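Local coordinates for protein ElaA (Pseudomonas aeruginosa, PDB 1XEB) that is an ElaA-family protein of the GNAT fold that probably transfers an acyl group, most likely acetyl, from acyl-coenzyme A to an amine, at residues L3-K8 / Q90-Q95; H51-R56 / L61-L66; V76-V81 / R99-A104. One frame throughout, in Å; residues are numbered along the deposited sequence.

All three contacts lie in one mixed sheet and the helix 92-108 packed on it. Contacts 1 and 3 use the first turn and the middle of that helix: the turn meets edge strand 4-9 in a partly buried contact that includes a water bridge, whereas residues 99-104 meet strand 76-83 in a buried, wholly apolar interface. Contact 2 is the buried hairpin between them, the one contact built on backbone hydrogen bonds. Its Leu52, Ala62 and Leu64 touch the helix, with Ala54 on the same face under Trp5, while His51, Tyr63 and Arg65 put polar groups on the other face. Thr6 and Lys8 pair with Met53 and His51, and Arg65 with Gly79 of contact 3.

Contact 1. Residues L3-K8 / Q90-Q95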
ATOM      1  N   LEU A   3      -9.588   4.312 -15.226  1.00 46.69           N
ATOM      2  CA  LEU A   3      -9.292   2.969 -14.724  1.00 44.08           C
ATOM      3  C   LEU A   3     -10.464   2.350 -13.967  1.00 43.39           C
ATOM      4  O   LEU A   3     -11.404   3.038 -13.577  1.00 41.93           O
ATOM      5  CB  LEU A   3      -8.105   3.028 -13.761  1.00 43.78           C
ATOM      6  CG  LEU A   3      -6.808   3.710 -14.193  1.00 45.20           C
ATOM      7  CD1 LEU A   3      -5.949   4.006 -12.970  1.00 42.99           C
ATOM      8  CD2 LEU A   3      -6.073   2.823 -15.174  1.00 44.51           C
ATOM      9  N   ASP A   4     -10.388   1.041 -13.751  1.00 42.68           N
ATOM     10  CA  ASP A   4     -11.407   0.333 -12.996  1.00 43.42           C
ATOM     11  C   ASP A   4     -10.821  -0.020 -11.639  1.00 42.35           C
ATOM     12  O   ASP A   4      -9.958  -0.899 -11.526  1.00 42.78           O
ATOM     13  CB  ASP A   4     -11.849  -0.942 -13.712  1.00 45.95           C
ATOM     14  CG  ASP A   4     -12.847  -0.668 -14.821  1.00 48.51           C
ATOM     15  OD1 ASP A   4     -13.911  -0.067 -14.533  1.00 49.59           O
ATOM     16  OD2 ASP A   4     -12.572  -1.057 -15.980  1.00 50.01           O
ATOM     17  N   TRP A   5     -11.292   0.675 -10.611  1.00 40.06           N
ATOM     18  CA  TRP A   5     -10.816   0.445  -9.263  1.00 39.23           C
ATOM     19  C   TRP A   5     -11.580  -0.635  -8.518  1.00 39.32           C
ATOM     20  O   TRP A   5     -12.792  -0.795  -8.673  1.00 38.05           O
ATOM     21  CB  TRP A   5     -10.863   1.739  -8.459  1.00 38.33           C
ATOM     22  CG  TRP A   5      -9.868   2.724  -8.919  1.00 38.73           C
ATOM     23  CD1 TRP A   5     -10.026   3.660  -9.902  1.00 39.31           C
ATOM     24  CD2 TRP A   5      -8.545   2.890  -8.413  1.00 36.84           C
ATOM     25  NE1 TRP A   5      -8.879   4.407 -10.034  1.00 38.43           N
ATOM     26  CE2 TRP A   5      -7.954   3.953  -9.129  1.00 37.76           C
ATOM     27  CE3 TRP A   5      -7.799   2.246  -7.424  1.00 36.22           C
ATOM     28  CZ2 TRP A   5      -6.651   4.387  -8.879  1.00 37.79           C
ATOM     29  CZ3 TRP A   5      -6.502   2.677  -7.175  1.00 35.70           C
ATOM     30  CH2 TRP A   5      -5.943   3.737  -7.898  1.00 36.70           C
ATOM     31  N   THR A   6     -10.851  -1.373  -7.693  1.00 39.44           N
ATOM     32  CA  THR A   6     -11.456  -2.434  -6.906  1.00 40.20           C
ATOM     33  C   THR A   6     -10.744  -2.613  -5.563  1.00 39.08           C
ATOM     34  O   THR A   6      -9.513  -2.545  -5.476  1.00 39.29           O
ATOM     35  CB  THR A   6     -11.455  -3.771  -7.692  1.00 40.41           C
ATOM     36  OG1 THR A   6     -11.739  -4.840  -6.794  1.00 45.03           O
ATOM     37  CG2 THR A   6     -10.115  -4.019  -8.359  1.00 41.55           C
ATOM     38  N   CYS A   7     -11.525  -2.803  -4.507  1.00 37.73           N
ATOM     39  CA  CYS A   7     -10.956  -3.008  -3.179  1.00 35.15           C
ATOM     40  C   CYS A   7     -11.574  -4.264  -2.611  1.00 33.90           C
ATOM     41  O   CYS A   7     -12.702  -4.246  -2.130  1.00 33.06           O
ATOM     42  CB  CYS A   7     -11.255  -1.841  -2.248  1.00 33.05           C
ATOM     43  SG  CYS A   7     -10.410  -2.057  -0.669  1.00 33.55           S
ATOM     44  N   LYS A   8     -10.819  -5.349  -2.652  1.00 32.34           N
ATOM     45  CA  LYS A   8     -11.330  -6.616  -2.192  1.00 32.43           C
ATOM     46  C   LYS A   8     -10.681  -7.183  -0.946  1.00 31.60           C
ATOM     47  O   LYS A   8      -9.508  -6.932  -0.646  1.00 32.21           O
ATOM     48  CB  LYS A   8     -11.214  -7.650  -3.321  1.00 34.35           C
ATOM     49  CG  LYS A   8     -11.939  -7.266  -4.608  1.00 38.44           C
ATOM     50  CD  LYS A   8     -11.681  -8.259  -5.765  1.00 39.26           C
ATOM     51  CE  LYS A   8     -12.290  -9.634  -5.513  1.00 38.73           C
ATOM     52  NZ  LYS A   8     -12.155 -10.555  -6.695  1.00 38.39           N
ATOM     53  N   GLN A  90       1.505  10.516 -13.550  1.00 38.26           N
ATOM     54  CA  GLN A  90       0.153  10.954 -13.871  1.00 38.08           C
ATOM     55  C   GLN A  90      -0.752  11.086 -12.647  1.00 37.00           C
ATOM     56  O   GLN A  90      -1.987  11.143 -12.776  1.00 33.65           O
ATOM     57  CB  GLN A  90      -0.485   9.994 -14.875  1.00 40.76           C
ATOM     58  CG  GLN A  90       0.117  10.064 -16.271  1.00 45.51           C
ATOM     59  CD  GLN A  90       0.358  11.501 -16.738  1.00 47.96           C
ATOM     60  OE1 GLN A  90       1.474  12.027 -16.621  1.00 47.35           O
ATOM     61  NE2 GLN A  90      -0.692  12.147 -17.252  1.00 48.42           N
ATOM     62  N   GLY A  91      -0.136  11.131 -11.467  1.00 35.66           N
ATOM     63  CA  GLY A  91      -0.892  11.256 -10.233  1.00 34.41           C
ATOM     64  C   GLY A  91      -1.613  10.015  -9.722  1.00 33.79           C
ATOM     65  O   GLY A  91      -2.635  10.142  -9.041  1.00 35.52           O
ATOM     66  N   LEU A  92      -1.124   8.819 -10.037  1.00 31.81           N
ATOM     67  CA  LEU A  92      -1.779   7.616  -9.528  1.00 29.92           C
ATOM     68  C   LEU A  92      -1.589   7.580  -8.021  1.00 28.55           C
ATOM     69  O   LEU A  92      -2.454   7.100  -7.283  1.00 27.84           O
ATOM     70  CB  LEU A  92      -1.194   6.351 -10.159  1.00 30.05           C
ATOM     71  CG  LEU A  92      -1.992   5.780 -11.337  1.00 30.84           C
ATOM     72  CD1 LEU A  92      -1.194   4.674 -12.016  1.00 31.76           C
ATOM     73  CD2 LEU A  92      -3.324   5.245 -10.851  1.00 27.71           C
ATOM     74  N   GLY A  93      -0.450   8.099  -7.569  1.00 27.79           N
ATOM     75  CA  GLY A  93      -0.170   8.142  -6.148  1.00 27.74           C
ATOM     76  C   GLY A  93      -1.287   8.818  -5.365  1.00 29.76           C
ATOM     77  O   GLY A  93      -1.734   8.304  -4.326  1.00 30.24           O
ATOM     78  N   HIS A  94      -1.747   9.971  -5.847  1.00 27.28           N
ATOM     79  CA  HIS A  94      -2.822  10.691  -5.170  1.00 27.92           C
ATOM     80  C   HIS A  94      -4.154   9.920  -5.225  1.00 28.95           C
ATOM     81  O   HIS A  94      -4.957   9.967  -4.279  1.00 28.69           O
ATOM     82  CB  HIS A  94      -2.994  12.093  -5.774  1.00 26.75           C
ATOM     83  CG  HIS A  94      -1.887  13.045  -5.422  1.00 27.00           C
ATOM     84  ND1 HIS A  94      -1.558  13.360  -4.120  1.00 27.53           N
ATOM     85  CD2 HIS A  94      -1.034  13.747  -6.203  1.00 27.36           C
ATOM     86  CE1 HIS A  94      -0.548  14.212  -4.115  1.00 25.84           C
ATOM     87  NE2 HIS A  94      -0.210  14.462  -5.367  1.00 25.42           N
ATOM     88  N   GLN A  95      -4.395   9.208  -6.322  1.00 29.06           N
ATOM     89  CA  GLN A  95      -5.634   8.436  -6.445  1.00 30.68           C
ATOM     90  C   GLN A  95      -5.625   7.239  -5.488  1.00 30.64           C
ATOM     91  O   GLN A  95      -6.664   6.862  -4.925  1.00 31.73           O
ATOM     92  CB  GLN A  95      -5.820   7.972  -7.888  1.00 30.75           C
ATOM     93  CG  GLN A  95      -5.868   9.123  -8.884  1.00 32.49           C
ATOM     94  CD  GLN A  95      -6.016   8.653 -10.327  1.00 36.36           C
ATOM     95  OE1 GLN A  95      -7.044   8.076 -10.713  1.00 36.58           O
ATOM     96  NE2 GLN A  95      -4.985   8.894 -11.134  1.00 35.36           N
TER
HETATM   97  O   HOH W   1      -9.591   6.806 -11.792  1.00 32.25           O
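Leu3, just before edge strand 4-9, and Trp5 within it send their side chains to the first turn of helix 92-108, where Leu92 and Gln95 receive them. The closest CA atoms, Trp5 CA and Gln95 CA, are 9.9 Å apart, so the side chains do all the bridging. Leu92 CD2 is shared: Leu3 CD1 lies 3.6 Å from it, and the benzo corner of Trp5, at CZ2, approaches the same methyl at 4.0 Å. The indole is carried there with its CG opposite the carbonyl carbon (chi1 -69°) and the ring turned almost perpendicular to the CA-CB-CG plane (chi2 88°). From this position CZ2 also rests 3.8 Å from Gln95 CB. The glutamine runs across the tryptophan at about a right angle, extended beyond CG, which takes its amide past the benzo corner to the pyrrole side of the indole. There a water lies in the plane of the ring at its edge, accepting from Trp5 NE1 at 3.1 Å and donating to Gln95 OE1 at 3.0 Å. At the other end of the amide, Gln95 NE2 makes a weak bond, 3.4 Å, to the carbonyl O of Gly91, the N-cap residue. Arg99, one turn further along the helix, adds a cation-pi contact to the indole. Gly91 and Gly93 belong to a glycine-rich sequence matching the GNAT signature that in relatives binds the pyrophosphate of the coenzyme. With no direct hydrogen bond between the segments, the edge strand is held to the helix start by an apolar patch centred on Leu92 CD2 and a water bridge beside it; the bridge settles both indole N-H and amide oxygen, and with the weak bond from NE2 it probably favours one orientation of the amide.

Contact 2. Residues H51-R56 / L61-L66; sequences HLMAWR and LAYLRL
His51 and Tyr63 are joined by a short side-chain hydrogen bond, 2.6 Å between ND1 and OH, although they are not paired in the sheet: His51 stands opposite Arg65, and Tyr63 opposite Met53. The diagonal is spanned because the tyrosine ring, with CG anti to N (chi1 169°), leans over strand 50-56 and lies alongside the histidine, pointing the same way. The rings meet rim to rim, their planes 31° apart, with ND1 in the tyrosine plane. Met53 CG touches the same phenol edge at CD1, 3.8 Å away. Both polar ends have further partners: His51 NE2 bonds to the carbonyl of Asp44, and Tyr63 OH makes a weak bond to Arg25. Separately, the neighbouring Arg65 forms a salt bridge with Asp41.

The opposite face of the hairpin is apolar and covered by helix 92-108 and, at Ala54, by Trp5. Leu52 CD2 packs against Leu64 CG at 3.7 Å, and Ala54 CB and Ala62 CB are 4.0 Å apart. Between the faces, Leu52 and Leu64 exchange backbone bonds in a hydrogen-bonded antiparallel pair, the one from Leu52 N to Leu64 O measuring 2.9 Å. Ala54 faces two residues at once: its N donates to Ala62 O at 3.0 Å, while its O accepts from Leu61 N, a classic beta bulge. Beyond it, Leu61 CD1 sits over the centre of one face of the Arg56 guanidinium, 3.8 Å from CZ, near the turn.

The hairpin thus divides its chemistry by face. Its methyl-rich side builds the core beneath the helix, while on the reverse the buried imidazole and phenol satisfy one another and have further partners in the Asp44 carbonyl and, weakly, Arg25, which probably holds both rings in fixed rotation.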
ATOM      1  N   HIS A  51      -7.108  -5.506  -0.512  1.00 23.67           N
ATOM      2  CA  HIS A  51      -6.234  -5.215  -1.634  1.00 23.23           C
ATOM      3  C   HIS A  51      -6.901  -4.232  -2.604  1.00 25.22           C
ATOM      4  O   HIS A  51      -7.919  -4.547  -3.237  1.00 27.16           O
ATOM      5  CB  HIS A  51      -5.869  -6.523  -2.344  1.00 22.62           C
ATOM      6  CG  HIS A  51      -5.217  -7.529  -1.443  1.00 22.15           C
ATOM      7  ND1 HIS A  51      -3.846  -7.652  -1.327  1.00 20.69           N
ATOM      8  CD2 HIS A  51      -5.749  -8.411  -0.560  1.00 19.85           C
ATOM      9  CE1 HIS A  51      -3.566  -8.562  -0.409  1.00 20.75           C
ATOM     10  NE2 HIS A  51      -4.704  -9.036   0.071  1.00 19.63           N
ATOM     11  N   LEU A  52      -6.326  -3.035  -2.702  1.00 23.84           N
ATOM     12  CA  LEU A  52      -6.838  -2.003  -3.585  1.00 24.70           C
ATOM     13  C   LEU A  52      -6.118  -2.133  -4.916  1.00 25.80           C
ATOM     14  O   LEU A  52      -4.891  -2.144  -4.973  1.00 25.85           O
ATOM     15  CB  LEU A  52      -6.593  -0.616  -2.991  1.00 24.43           C
ATOM     16  CG  LEU A  52      -7.097   0.526  -3.872  1.00 24.16           C
ATOM     17  CD1 LEU A  52      -8.615   0.519  -3.874  1.00 22.27           C
ATOM     18  CD2 LEU A  52      -6.561   1.854  -3.370  1.00 25.78           C
HETATM   19  N   MSE A  53      -6.884  -2.236  -5.988  1.00 27.80           N
HETATM   20  CA  MSE A  53      -6.306  -2.409  -7.310  1.00 29.05           C
HETATM   21  C   MSE A  53      -6.946  -1.497  -8.357  1.00 27.85           C
HETATM   22  O   MSE A  53      -8.143  -1.230  -8.319  1.00 27.32           O
HETATM   23  CB  MSE A  53      -6.467  -3.866  -7.757  1.00 30.63           C
HETATM   24  CG  MSE A  53      -5.841  -4.898  -6.836  1.00 36.05           C
HETATM   25 SE   MSE A  53      -6.435  -6.735  -7.207  1.00 42.83          SE
HETATM   26  CE  MSE A  53      -5.257  -7.130  -8.660  1.00 41.62           C
ATOM     27  N   ALA A  54      -6.121  -1.017  -9.279  1.00 28.78           N
ATOM     28  CA  ALA A  54      -6.575  -0.173 -10.375  1.00 30.47           C
ATOM     29  C   ALA A  54      -6.135  -0.904 -11.643  1.00 31.15           C
ATOM     30  O   ALA A  54      -4.942  -1.145 -11.855  1.00 28.98           O
ATOM     31  CB  ALA A  54      -5.938   1.204 -10.294  1.00 27.13           C
ATOM     32  N   TRP A  55      -7.117  -1.274 -12.464  1.00 33.60           N
ATOM     33  CA  TRP A  55      -6.873  -1.997 -13.712  1.00 36.84           C
ATOM     34  C   TRP A  55      -7.165  -1.203 -14.994  1.00 39.76           C
ATOM     35  O   TRP A  55      -7.979  -0.279 -14.997  1.00 40.88           O
ATOM     36  CB  TRP A  55      -7.723  -3.258 -13.739  1.00 33.80           C
ATOM     37  CG  TRP A  55      -7.329  -4.295 -12.763  1.00 32.46           C
ATOM     38  CD1 TRP A  55      -7.584  -4.308 -11.427  1.00 31.97           C
ATOM     39  CD2 TRP A  55      -6.658  -5.524 -13.060  1.00 32.82           C
ATOM     40  NE1 TRP A  55      -7.121  -5.478 -10.869  1.00 32.88           N
ATOM     41  CE2 TRP A  55      -6.548  -6.241 -11.852  1.00 32.92           C
ATOM     42  CE3 TRP A  55      -6.142  -6.090 -14.232  1.00 32.09           C
ATOM     43  CZ2 TRP A  55      -5.942  -7.497 -11.784  1.00 34.40           C
ATOM     44  CZ3 TRP A  55      -5.539  -7.340 -14.162  1.00 31.58           C
ATOM     45  CH2 TRP A  55      -5.444  -8.029 -12.951  1.00 31.33           C
ATOM     46  N   ARG A  56      -6.495  -1.585 -16.081  1.00 43.04           N
ATOM     47  CA  ARG A  56      -6.697  -0.968 -17.390  1.00 44.90           C
ATOM     48  C   ARG A  56      -6.268  -1.956 -18.469  1.00 46.49           C
ATOM     49  O   ARG A  56      -5.084  -2.297 -18.580  1.00 46.26           O
ATOM     50  CB  ARG A  56      -5.888   0.319 -17.543  1.00 48.21           C
ATOM     51  CG  ARG A  56      -6.330   1.192 -18.731  1.00 51.14           C
ATOM     52  CD  ARG A  56      -5.265   2.214 -19.127  1.00 54.12           C
ATOM     53  NE  ARG A  56      -4.070   1.572 -19.687  1.00 58.15           N
ATOM     54  CZ  ARG A  56      -2.901   2.181 -19.883  1.00 58.70           C
ATOM     55  NH1 ARG A  56      -1.878   1.512 -20.397  1.00 58.97           N
ATOM     56  NH2 ARG A  56      -2.750   3.458 -19.559  1.00 60.49           N
ATOM     57  N   LEU A  61      -2.199  -1.588 -12.979  1.00 30.29           N
ATOM     58  CA  LEU A  61      -1.286  -0.450 -13.012  1.00 30.02           C
ATOM     59  C   LEU A  61      -0.941   0.166 -11.659  1.00 30.75           C
ATOM     60  O   LEU A  61       0.094   0.821 -11.511  1.00 31.26           O
ATOM     61  CB  LEU A  61      -1.838   0.628 -13.942  1.00 27.67           C
ATOM     62  CG  LEU A  61      -2.125   0.240 -15.399  1.00 28.84           C
ATOM     63  CD1 LEU A  61      -2.472   1.512 -16.168  1.00 27.65           C
ATOM     64  CD2 LEU A  61      -0.923  -0.460 -16.038  1.00 24.72           C
ATOM     65  N   ALA A  62      -1.805  -0.039 -10.671  1.00 29.39           N
ATOM     66  CA  ALA A  62      -1.555   0.511  -9.351  1.00 28.56           C
ATOM     67  C   ALA A  62      -2.141  -0.409  -8.311  1.00 27.96           C
ATOM     68  O   ALA A  62      -3.189  -1.037  -8.539  1.00 27.13           O
ATOM     69  CB  ALA A  62      -2.170   1.905  -9.219  1.00 26.36           C
ATOM     70  N   TYR A  63      -1.467  -0.461  -7.164  1.00 25.20           N
ATOM     71  CA  TYR A  63      -1.880  -1.308  -6.065  1.00 23.91           C
ATOM     72  C   TYR A  63      -1.415  -0.792  -4.714  1.00 22.89           C
ATOM     73  O   TYR A  63      -0.438  -0.054  -4.612  1.00 20.48           O
ATOM     74  CB  TYR A  63      -1.293  -2.704  -6.277  1.00 25.38           C
ATOM     75  CG  TYR A  63      -1.415  -3.628  -5.088  1.00 25.23           C
ATOM     76  CD1 TYR A  63      -2.523  -4.457  -4.935  1.00 24.17           C
ATOM     77  CD2 TYR A  63      -0.436  -3.650  -4.103  1.00 23.38           C
ATOM     78  CE1 TYR A  63      -2.650  -5.289  -3.827  1.00 25.80           C
ATOM     79  CE2 TYR A  63      -0.557  -4.470  -2.989  1.00 26.10           C
ATOM     80  CZ  TYR A  63      -1.663  -5.292  -2.855  1.00 26.55           C
ATOM     81  OH  TYR A  63      -1.771  -6.133  -1.765  1.00 28.48           O
ATOM     82  N   LEU A  64      -2.156  -1.164  -3.683  1.00 21.76           N
ATOM     83  CA  LEU A  64      -1.783  -0.867  -2.314  1.00 24.06           C
ATOM     84  C   LEU A  64      -2.541  -1.856  -1.420  1.00 24.74           C
ATOM     85  O   LEU A  64      -3.651  -2.310  -1.740  1.00 23.27           O
ATOM     86  CB  LEU A  64      -2.050   0.598  -1.923  1.00 23.81           C
ATOM     87  CG  LEU A  64      -3.402   1.153  -1.484  1.00 27.39           C
ATOM     88  CD1 LEU A  64      -3.889   0.484  -0.193  1.00 26.57           C
ATOM     89  CD2 LEU A  64      -3.236   2.652  -1.275  1.00 27.92           C
ATOM     90  N   ARG A  65      -1.906  -2.207  -0.312  1.00 24.22           N
ATOM     91  CA  ARG A  65      -2.466  -3.154   0.628  1.00 23.10           C
ATOM     92  C   ARG A  65      -2.872  -2.508   1.954  1.00 22.31           C
ATOM     93  O   ARG A  65      -2.187  -1.618   2.475  1.00 19.32           O
ATOM     94  CB  ARG A  65      -1.441  -4.261   0.890  1.00 22.85           C
ATOM     95  CG  ARG A  65      -1.889  -5.301   1.892  1.00 23.75           C
ATOM     96  CD  ARG A  65      -0.834  -6.376   2.068  1.00 22.90           C
ATOM     97  NE  ARG A  65       0.383  -5.872   2.703  1.00 18.54           N
ATOM     98  CZ  ARG A  65       1.435  -6.634   2.987  1.00 21.13           C
ATOM     99  NH1 ARG A  65       1.414  -7.933   2.687  1.00 17.47           N
ATOM    100  NH2 ARG A  65       2.507  -6.103   3.574  1.00 18.96           N
ATOM    101  N   LEU A  66      -3.995  -2.980   2.486  1.00 21.57           N
ATOM    102  CA  LEU A  66      -4.517  -2.516   3.754  1.00 23.61           C
ATOM    103  C   LEU A  66      -4.542  -3.671   4.775  1.00 24.12           C
ATOM    104  O   LEU A  66      -5.220  -4.679   4.570  1.00 24.93           O
ATOM    105  CB  LEU A  66      -5.930  -1.949   3.548  1.00 21.50           C
ATOM    106  CG  LEU A  66      -5.945  -0.693   2.670  1.00 23.88           C
ATOM    107  CD1 LEU A  66      -7.193  -0.634   1.812  1.00 23.51           C
ATOM    108  CD2 LEU A  66      -5.848   0.514   3.544  1.00 22.91           C
TER

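Contact 3. Residues V76-V81 / R99-A104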
ATOM      1  N   VAL A  76      -4.811   0.884  11.224  1.00 20.98           N
ATOM      2  CA  VAL A  76      -4.959   0.227   9.931  1.00 21.80           C
ATOM      3  C   VAL A  76      -3.609   0.508   9.280  1.00 20.58           C
ATOM      4  O   VAL A  76      -3.139   1.637   9.312  1.00 20.07           O
ATOM      5  CB  VAL A  76      -6.115   0.816   9.035  1.00 22.18           C
ATOM      6  CG1 VAL A  76      -7.351   1.123   9.872  1.00 16.67           C
ATOM      7  CG2 VAL A  76      -5.648   2.035   8.289  1.00 26.75           C
ATOM      8  N   VAL A  77      -2.965  -0.516   8.731  1.00 20.88           N
ATOM      9  CA  VAL A  77      -1.660  -0.323   8.115  1.00 20.81           C
ATOM     10  C   VAL A  77      -1.730  -0.330   6.599  1.00 22.20           C
ATOM     11  O   VAL A  77      -2.226  -1.279   5.988  1.00 22.92           O
ATOM     12  CB  VAL A  77      -0.647  -1.407   8.581  1.00 21.80           C
ATOM     13  CG1 VAL A  77       0.709  -1.206   7.896  1.00 19.91           C
ATOM     14  CG2 VAL A  77      -0.471  -1.337  10.084  1.00 16.63           C
ATOM     15  N   ILE A  78      -1.232   0.750   6.002  1.00 22.01           N
ATOM     16  CA  ILE A  78      -1.196   0.915   4.548  1.00 21.22           C
ATOM     17  C   ILE A  78       0.233   0.598   4.111  1.00 20.21           C
ATOM     18  O   ILE A  78       1.174   1.111   4.687  1.00 23.35           O
ATOM     19  CB  ILE A  78      -1.552   2.369   4.170  1.00 20.54           C
ATOM     20  CG1 ILE A  78      -3.056   2.540   4.140  1.00 21.15           C
ATOM     21  CG2 ILE A  78      -0.948   2.745   2.841  1.00 24.86           C
ATOM     22  CD1 ILE A  78      -3.466   3.985   4.012  1.00 25.28           C
ATOM     23  N   GLY A  79       0.395  -0.246   3.100  1.00 19.85           N
ATOM     24  CA  GLY A  79       1.726  -0.591   2.647  1.00 19.34           C
ATOM     25  C   GLY A  79       1.727  -1.108   1.222  1.00 20.71           C
ATOM     26  O   GLY A  79       0.679  -1.148   0.571  1.00 21.59           O
ATOM     27  N   ARG A  80       2.903  -1.516   0.749  1.00 19.89           N
ATOM     28  CA  ARG A  80       3.081  -2.025  -0.604  1.00 20.86           C
ATOM     29  C   ARG A  80       2.455  -1.086  -1.646  1.00 21.50           C
ATOM     30  O   ARG A  80       1.829  -1.531  -2.615  1.00 19.11           O
ATOM     31  CB  ARG A  80       2.480  -3.423  -0.705  1.00 21.29           C
ATOM     32  CG  ARG A  80       3.217  -4.470   0.116  1.00 21.42           C
ATOM     33  CD  ARG A  80       4.604  -4.681  -0.442  1.00 22.26           C
ATOM     34  NE  ARG A  80       5.245  -5.921   0.007  1.00 23.95           N
ATOM     35  CZ  ARG A  80       5.810  -6.103   1.191  1.00 21.90           C
ATOM     36  NH1 ARG A  80       6.368  -7.274   1.486  1.00 23.89           N
ATOM     37  NH2 ARG A  80       5.822  -5.122   2.080  1.00 21.43           N
ATOM     38  N   VAL A  81       2.618   0.218  -1.422  1.00 21.94           N
ATOM     39  CA  VAL A  81       2.081   1.234  -2.322  1.00 24.38           C
ATOM     40  C   VAL A  81       2.941   1.215  -3.578  1.00 24.69           C
ATOM     41  O   VAL A  81       4.152   1.452  -3.521  1.00 24.83           O
ATOM     42  CB  VAL A  81       2.109   2.641  -1.668  1.00 24.67           C
ATOM     43  CG1 VAL A  81       1.713   3.699  -2.693  1.00 23.83           C
ATOM     44  CG2 VAL A  81       1.142   2.680  -0.486  1.00 21.62           C
ATOM     45  N   ARG A  99      -8.236   6.803  -2.309  1.00 31.09           N
ATOM     46  CA  ARG A  99      -9.113   5.644  -2.160  1.00 30.20           C
ATOM     47  C   ARG A  99      -8.755   4.806  -0.949  1.00 29.05           C
ATOM     48  O   ARG A  99      -9.625   4.189  -0.344  1.00 27.74           O
ATOM     49  CB  ARG A  99      -9.087   4.782  -3.420  1.00 30.54           C
ATOM     50  CG  ARG A  99      -9.889   5.373  -4.550  1.00 30.16           C
ATOM     51  CD  ARG A  99      -9.447   4.833  -5.906  1.00 30.31           C
ATOM     52  NE  ARG A  99     -10.014   5.589  -7.022  1.00 27.66           N
ATOM     53  CZ  ARG A  99     -11.267   5.467  -7.458  1.00 29.53           C
ATOM     54  NH1 ARG A  99     -12.103   4.611  -6.871  1.00 24.83           N
ATOM     55  NH2 ARG A  99     -11.681   6.193  -8.500  1.00 28.66           N
ATOM     56  N   ALA A 100      -7.477   4.792  -0.588  1.00 28.41           N
ATOM     57  CA  ALA A 100      -7.042   4.020   0.569  1.00 28.92           C
ATOM     58  C   ALA A 100      -7.664   4.611   1.826  1.00 29.09           C
ATOM     59  O   ALA A 100      -8.220   3.895   2.654  1.00 26.86           O
ATOM     60  CB  ALA A 100      -5.527   4.040   0.681  1.00 30.22           C
ATOM     61  N   LEU A 101      -7.561   5.929   1.963  1.00 30.76           N
ATOM     62  CA  LEU A 101      -8.118   6.608   3.123  1.00 31.90           C
ATOM     63  C   LEU A 101      -9.626   6.375   3.205  1.00 32.59           C
ATOM     64  O   LEU A 101     -10.180   6.179   4.293  1.00 31.01           O
ATOM     65  CB  LEU A 101      -7.795   8.106   3.054  1.00 29.66           C
ATOM     66  CG  LEU A 101      -6.672   8.554   4.009  1.00 32.07           C
ATOM     67  CD1 LEU A 101      -5.822   7.371   4.449  1.00 28.57           C
ATOM     68  CD2 LEU A 101      -5.819   9.607   3.337  1.00 27.94           C
ATOM     69  N   GLN A 102     -10.277   6.377   2.047  1.00 32.81           N
ATOM     70  CA  GLN A 102     -11.715   6.160   1.978  1.00 32.48           C
ATOM     71  C   GLN A 102     -12.076   4.732   2.342  1.00 31.27           C
ATOM     72  O   GLN A 102     -13.117   4.479   2.948  1.00 32.51           O
ATOM     73  CB  GLN A 102     -12.229   6.457   0.574  1.00 34.67           C
ATOM     74  CG  GLN A 102     -13.676   6.082   0.405  1.00 37.30           C
ATOM     75  CD  GLN A 102     -14.205   6.418  -0.959  1.00 39.85           C
ATOM     76  OE1 GLN A 102     -13.819   5.814  -1.966  1.00 41.06           O
ATOM     77  NE2 GLN A 102     -15.097   7.399  -1.009  1.00 41.39           N
ATOM     78  N   ALA A 103     -11.219   3.797   1.953  1.00 31.27           N
ATOM     79  CA  ALA A 103     -11.448   2.381   2.235  1.00 30.07           C
ATOM     80  C   ALA A 103     -11.294   2.116   3.742  1.00 29.70           C
ATOM     81  O   ALA A 103     -12.110   1.415   4.353  1.00 29.05           O
ATOM     82  CB  ALA A 103     -10.461   1.539   1.439  1.00 28.91           C
ATOM     83  N   ALA A 104     -10.241   2.688   4.325  1.00 26.46           N
ATOM     84  CA  ALA A 104      -9.965   2.551   5.750  1.00 27.56           C
ATOM     85  C   ALA A 104     -11.154   3.086   6.558  1.00 28.49           C
ATOM     86  O   ALA A 104     -11.590   2.475   7.540  1.00 26.70           O
ATOM     87  CB  ALA A 104      -8.692   3.327   6.114  1.00 25.12           C
TER
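Ile78 and Val76, alternate residues of strand 76-83, face helix 92-108 and meet Ala100, Leu101 and Ala104. All direct contact between the segments is apolar. Ile78 CD1, at the end of an extended chain (chi2 170°), touches two residues: Ala100 CB at 3.9 Å and Leu101 CD1 at 4.1 Å. Leu101 comes in from the flank, its side chain at about a right angle to that of Ile78, and although its CB leaves the helix away from the strand, its end turns back. One turn on, Ala104 CB meets Val76 CG2 at 4.0 Å. Small alanine methyls form the helix side here, and the segment axes pass 10.3 Å apart at 155°.

Hydrogen bonds serve each element separately. Within the helix, Ala104 N bonds to Ala100 O at 2.9 Å, whereas the strand is paired on its two sides with Leu67 and Arg65 and with Tyr114. Val113, from the latter neighbour, touches Val76, Ile78 and Ala104 alike.

Strand 76-83, helix 92-108 and the parallel strand 113-118 make up a beta-alpha-beta unit at the centre of the GNAT fold, and the contact packs its helix on its first strand.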